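Local coordinates for endo-beta-1,4-glucanase (cellulase B) (Bacillus halodurans, PDB 4V2X), which is a family 5 glycosyl hydrolase that probably cleaves beta-1,4-linked glucans, its catalytic module being followed by an Ig-like and a CBM46 module, at residues Gly386-Ala391 and Arg469-His474; Asn416-Leu421 and Ala465-Gly470. All blocks are in the same frame, centred on the assembly; numbering follows the deposited sequence.

Contact 1 (Gly386-Ala391 and Arg469-His474)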
# COMPACT_ATOMS: atom_id res chain seq x y z
N GLY A 386 -29.74 8.14 -25.46
CA GLY A 386 -30.62 7.08 -24.98
C GLY A 386 -30.46 5.82 -25.79
O GLY A 386 -29.63 5.76 -26.69
N ARG A 387 -31.25 4.81 -25.46
CA ARG A 387 -31.07 3.49 -26.05
C ARG A 387 -31.65 3.40 -27.45
O ARG A 387 -32.65 4.05 -27.77
CB ARG A 387 -31.68 2.41 -25.18
CG ARG A 387 -31.07 2.35 -23.78
CD ARG A 387 -31.12 0.94 -23.21
NE ARG A 387 -30.20 0.03 -23.89
CZ ARG A 387 -29.94 -1.22 -23.50
NH1 ARG A 387 -30.54 -1.73 -22.42
NH2 ARG A 387 -29.08 -1.96 -24.17
N SER A 388 -31.01 2.58 -28.26
CA SER A 388 -31.51 2.25 -29.59
C SER A 388 -31.96 0.80 -29.62
O SER A 388 -31.38 -0.08 -28.95
CB SER A 388 -30.44 2.48 -30.65
OG SER A 388 -30.07 3.84 -30.75
N SER A 389 -32.98 0.54 -30.41
CA SER A 389 -33.48 -0.80 -30.61
C SER A 389 -32.53 -1.51 -31.56
O SER A 389 -32.02 -0.90 -32.51
CB SER A 389 -34.88 -0.76 -31.22
OG SER A 389 -35.73 0.01 -30.38
N VAL A 390 -32.29 -2.78 -31.29
CA VAL A 390 -31.37 -3.58 -32.09
C VAL A 390 -32.05 -4.90 -32.44
O VAL A 390 -33.21 -5.11 -32.09
CB VAL A 390 -30.03 -3.80 -31.36
CG1 VAL A 390 -29.36 -2.46 -31.08
CG2 VAL A 390 -30.22 -4.56 -30.06
N ALA A 391 -31.34 -5.78 -33.13
CA ALA A 391 -31.92 -7.05 -33.53
C ALA A 391 -30.89 -8.17 -33.47
O ALA A 391 -29.69 -7.91 -33.31
CB ALA A 391 -32.51 -6.94 -34.93
N ARG A 469 -37.55 6.37 -30.93
CA ARG A 469 -36.32 6.93 -30.39
C ARG A 469 -35.13 6.12 -30.89
O ARG A 469 -35.27 4.94 -31.22
CB ARG A 469 -36.33 6.87 -28.87
CG ARG A 469 -37.52 7.58 -28.23
CD ARG A 469 -37.47 7.52 -26.71
NE ARG A 469 -37.54 6.15 -26.21
CZ ARG A 469 -37.36 5.81 -24.93
NH1 ARG A 469 -37.12 6.73 -24.00
NH2 ARG A 469 -37.45 4.53 -24.58
N GLY A 470 -33.97 6.76 -30.94
CA GLY A 470 -32.73 6.05 -31.23
C GLY A 470 -32.50 5.80 -32.71
O GLY A 470 -33.30 6.16 -33.56
N ALA A 471 -31.38 5.15 -33.00
CA ALA A 471 -30.95 4.92 -34.37
C ALA A 471 -31.83 3.91 -35.11
O ALA A 471 -32.38 2.99 -34.50
CB ALA A 471 -29.51 4.45 -34.38
N ASP A 472 -31.96 4.09 -36.42
CA ASP A 472 -32.57 3.07 -37.27
C ASP A 472 -31.69 1.82 -37.23
O ASP A 472 -30.47 1.94 -37.10
CB ASP A 472 -32.63 3.54 -38.72
CG ASP A 472 -33.63 4.67 -38.95
OD1 ASP A 472 -34.50 4.94 -38.09
OD2 ASP A 472 -33.54 5.29 -40.03
N TRP A 473 -32.30 0.64 -37.35
CA TRP A 473 -31.57 -0.61 -37.51
C TRP A 473 -31.67 -1.08 -38.96
O TRP A 473 -32.77 -1.11 -39.54
CB TRP A 473 -32.11 -1.68 -36.56
CG TRP A 473 -31.31 -2.96 -36.58
CD1 TRP A 473 -31.60 -4.09 -37.28
CD2 TRP A 473 -30.09 -3.22 -35.88
NE1 TRP A 473 -30.64 -5.05 -37.06
CE2 TRP A 473 -29.70 -4.54 -36.20
CE3 TRP A 473 -29.28 -2.47 -35.02
CZ2 TRP A 473 -28.54 -5.12 -35.69
CZ3 TRP A 473 -28.13 -3.05 -34.50
CH2 TRP A 473 -27.77 -4.37 -34.84
N HIS A 474 -30.54 -1.45 -39.55
CA HIS A 474 -30.49 -1.78 -40.97
C HIS A 474 -30.23 -3.25 -41.20
O HIS A 474 -29.21 -3.77 -40.77
CB HIS A 474 -29.37 -0.98 -41.63
CG HIS A 474 -29.42 0.48 -41.31
ND1 HIS A 474 -30.26 1.35 -41.96
CD2 HIS A 474 -28.73 1.21 -40.41
CE1 HIS A 474 -30.08 2.57 -41.47
NE2 HIS A 474 -29.17 2.51 -40.53
O HOH W 1 -30.48 0.78 -34.01
O HOH W 2 -33.72 2.76 -32.01

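Contact 2 (Asn416-Leu421 and Ala465-Gly470). With CA (calcium ion), chain C.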
# COMPACT_ATOMS: atom_id res chain seq x y z
N ASN A 416 -38.19 1.18 -26.78
CA ASN A 416 -38.71 1.94 -27.91
C ASN A 416 -39.84 1.22 -28.60
O ASN A 416 -40.14 0.07 -28.29
CB ASN A 416 -37.60 2.22 -28.91
CG ASN A 416 -36.41 2.90 -28.29
OD1 ASN A 416 -36.54 3.72 -27.37
ND2 ASN A 416 -35.22 2.56 -28.77
N GLU A 417 -40.48 1.92 -29.54
CA GLU A 417 -41.53 1.34 -30.35
C GLU A 417 -41.12 1.41 -31.82
O GLU A 417 -40.48 2.38 -32.25
CB GLU A 417 -42.85 2.10 -30.15
CG GLU A 417 -43.29 2.24 -28.69
CD GLU A 417 -43.73 0.94 -28.04
OE1 GLU A 417 -43.89 -0.08 -28.76
OE2 GLU A 417 -43.91 0.93 -26.81
N LEU A 418 -41.47 0.38 -32.57
CA LEU A 418 -41.27 0.37 -34.02
C LEU A 418 -42.27 1.33 -34.65
O LEU A 418 -43.47 1.20 -34.42
CB LEU A 418 -41.48 -1.04 -34.58
CG LEU A 418 -41.28 -1.22 -36.08
CD1 LEU A 418 -39.79 -1.22 -36.42
CD2 LEU A 418 -41.93 -2.51 -36.55
N THR A 419 -41.79 2.31 -35.42
CA THR A 419 -42.68 3.29 -36.06
C THR A 419 -42.88 3.00 -37.54
O THR A 419 -43.87 3.47 -38.13
CB THR A 419 -42.16 4.72 -35.88
OG1 THR A 419 -40.82 4.82 -36.35
CG2 THR A 419 -42.21 5.11 -34.42
N GLY A 420 -41.97 2.25 -38.15
CA GLY A 420 -42.09 1.94 -39.56
C GLY A 420 -40.96 1.08 -40.08
O GLY A 420 -39.99 0.82 -39.37
N LEU A 421 -41.11 0.65 -41.32
CA LEU A 421 -40.14 -0.19 -41.99
C LEU A 421 -40.00 0.34 -43.41
O LEU A 421 -41.00 0.74 -44.02
CB LEU A 421 -40.63 -1.64 -42.00
CG LEU A 421 -39.59 -2.75 -41.98
CD1 LEU A 421 -38.76 -2.67 -40.71
CD2 LEU A 421 -40.25 -4.11 -42.12
N ALA A 465 -35.47 -0.72 -40.20
CA ALA A 465 -36.44 -0.57 -39.11
C ALA A 465 -36.26 0.78 -38.45
O ALA A 465 -35.15 1.14 -38.03
CB ALA A 465 -36.27 -1.68 -38.08
N GLU A 466 -37.38 1.50 -38.36
CA GLU A 466 -37.42 2.85 -37.78
C GLU A 466 -38.13 2.78 -36.44
O GLU A 466 -39.13 2.07 -36.30
CB GLU A 466 -38.16 3.81 -38.71
CG GLU A 466 -37.50 3.98 -40.07
CD GLU A 466 -38.33 4.79 -41.05
OE1 GLU A 466 -39.57 4.81 -40.92
OE2 GLU A 466 -37.74 5.41 -41.96
N PHE A 467 -37.60 3.51 -35.46
CA PHE A 467 -38.13 3.51 -34.11
C PHE A 467 -38.42 4.93 -33.64
O PHE A 467 -37.90 5.91 -34.20
CB PHE A 467 -37.14 2.81 -33.17
CG PHE A 467 -36.78 1.42 -33.60
CD1 PHE A 467 -37.59 0.34 -33.24
CD2 PHE A 467 -35.68 1.19 -34.40
CE1 PHE A 467 -37.29 -0.94 -33.66
CE2 PHE A 467 -35.37 -0.09 -34.82
CZ PHE A 467 -36.18 -1.16 -34.45
N ASN A 468 -39.27 5.05 -32.62
CA ASN A 468 -39.67 6.38 -32.13
C ASN A 468 -38.50 7.12 -31.47
O ASN A 468 -38.48 8.35 -31.44
CB ASN A 468 -40.87 6.28 -31.18
CG ASN A 468 -40.56 5.54 -29.89
OD1 ASN A 468 -39.69 4.67 -29.84
ND2 ASN A 468 -41.29 5.87 -28.85
N ARG A 469 -37.55 6.37 -30.93
CA ARG A 469 -36.32 6.93 -30.39
C ARG A 469 -35.13 6.12 -30.89
O ARG A 469 -35.27 4.94 -31.22
CB ARG A 469 -36.33 6.87 -28.87
CG ARG A 469 -37.52 7.58 -28.23
CD ARG A 469 -37.47 7.52 -26.71
NE ARG A 469 -37.54 6.15 -26.21
CZ ARG A 469 -37.36 5.81 -24.93
NH1 ARG A 469 -37.12 6.73 -24.00
NH2 ARG A 469 -37.45 4.53 -24.58
N GLY A 470 -33.97 6.76 -30.94
CA GLY A 470 -32.73 6.05 -31.23
C GLY A 470 -32.50 5.80 -32.71
O GLY A 470 -33.30 6.16 -33.56
CA CA C . -36.77 7.44 -35.60
O HOH W 3 -41.19 5.48 -38.91
O HOH W 4 -39.02 7.13 -36.59
O HOH W 5 -35.20 5.37 -35.58
O HOH W 6 -37.93 9.08 -34.35
O HOH W 7 -35.45 7.75 -33.68
O HOH W 8 -34.73 8.78 -36.35

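Contact 1 (Gly386-Ala391 and Arg469-His474)
The backbones of 387-391 and 469-473 run in similar directions, 29° apart; they come closest at Ser388 and Gly470, CA to CA 4.3 Å, and separate to 6.2 Å between the CA atoms of Val390 and Trp473, where a ring fills the interval. One direct hydrogen bond joins the segments: Ala471 N donates to Ser388 OG at 2.9 Å and is nearly straight (166°). The same hydroxyl touches the CA of Gly470, and a CB on that glycine would probably collide with both Ser388 OG and Arg387 O. Further along, the backbones are bridged by water. One water accepts from Ser389 N at 2.8 Å and donates to the carbonyl oxygens of Arg469 and Ala471; a second lies 2.7 Å from Ser389 O and also within hydrogen-bonding reach of Ala471 O. The apolar half belongs to Trp473. Its CG is anti to the backbone N (chi1 -175°), which lays one face of the indole beneath the Val390-Ala391 backbone. Val390 CA is 4.1 Å from the centroid of the six-membered ring, a CH-pi contact, and Ala391 N lies over the same face. Val390 CG1 meets Trp473 CZ3 at 3.7 Å, while Ala391 CB comes to 3.4 Å from Trp473 NE1, whose hydrogen bond goes to Ser393 O. The contact sits where the Ig-like module meets the catalytic one: helix 374-385 leads into Gly386, Glu342 of helix 334-350 forms a salt bridge with Arg387, Val390 pairs with Gln412, and Trp473 pairs with Ala465 of strand 458-467.

Contact 2 (Asn416-Leu421 and Ala465-Gly470)
Glu466 O is gripped from Thr419 and Gly420 together: Thr419 N donates at 2.8 Å, and Gly420 N adds a weak bond at 3.4 Å. Two residues facing one make this a classic beta bulge, in strands whose N-to-C directions differ by 151°, hence antiparallel. Beyond it Glu466 N returns a bond to Gly420 O at 2.9 Å. At the other end Asn468 clasps Glu417. Its CG lies between the backbone N and the carbonyl carbon (chi1 66°), bringing OD1 of Asn468 to Glu417 N at 2.9 Å; the bond is straight at hydrogen (176°), yet the donor stands above the amide plane. Asn468 N completes the clasp by donating to Glu417 O. Asn416 OD1 accepts two weak bonds from Arg469, with NE at 2.9 Å and NH2 at 3.0 Å, the amide and guanidinium planes being almost perpendicular. Asn416 ND2 turns to Ser389 OG and Arg387 O, so a leucine here would probably leave the guanidinium without this acceptor and Arg387 O without this donor. Next to the clasp, Phe467 O binds a calcium ion at 2.4 Å; five waters and two atoms from elsewhere in the structure complete its shell, and one of the waters also bonds to Thr419 OG1. On the apolar side Leu418 CD1 lies 3.7 Å from Phe467 CE1 and also meets Ala465 CB, which Leu421 CD1 touches too. These leucines reach the second sheet: both pack on Tyr434 of strand 434-437 and Leu441 of strand 440-443, so strands 418-423 and 458-467 belong to one wall of the beta sandwich.

In the fold
From the N terminus the chain completes the eight-stranded parallel barrel and leaves helix 374-385 through 386-391, which leads into strand 390-391 of the Ig-like module. It then passes through 416-421 before reaching 465-470 and 469-474, which overlap in Arg469 and Gly470. Contact 2, closing a loop of 43 residues, is therefore nested inside contact 1, which closes one of 77; their centres are about 7 Å apart. Strands 458-467 and 473-480, consecutive in sequence, are neighbours in one sheet, whereas strand 390-391 edges the other. Contact 2 thus pairs strands within a sheet, while contact 1 ties the connection from helix 374-385, next to the catalytic helices, across to that sheet.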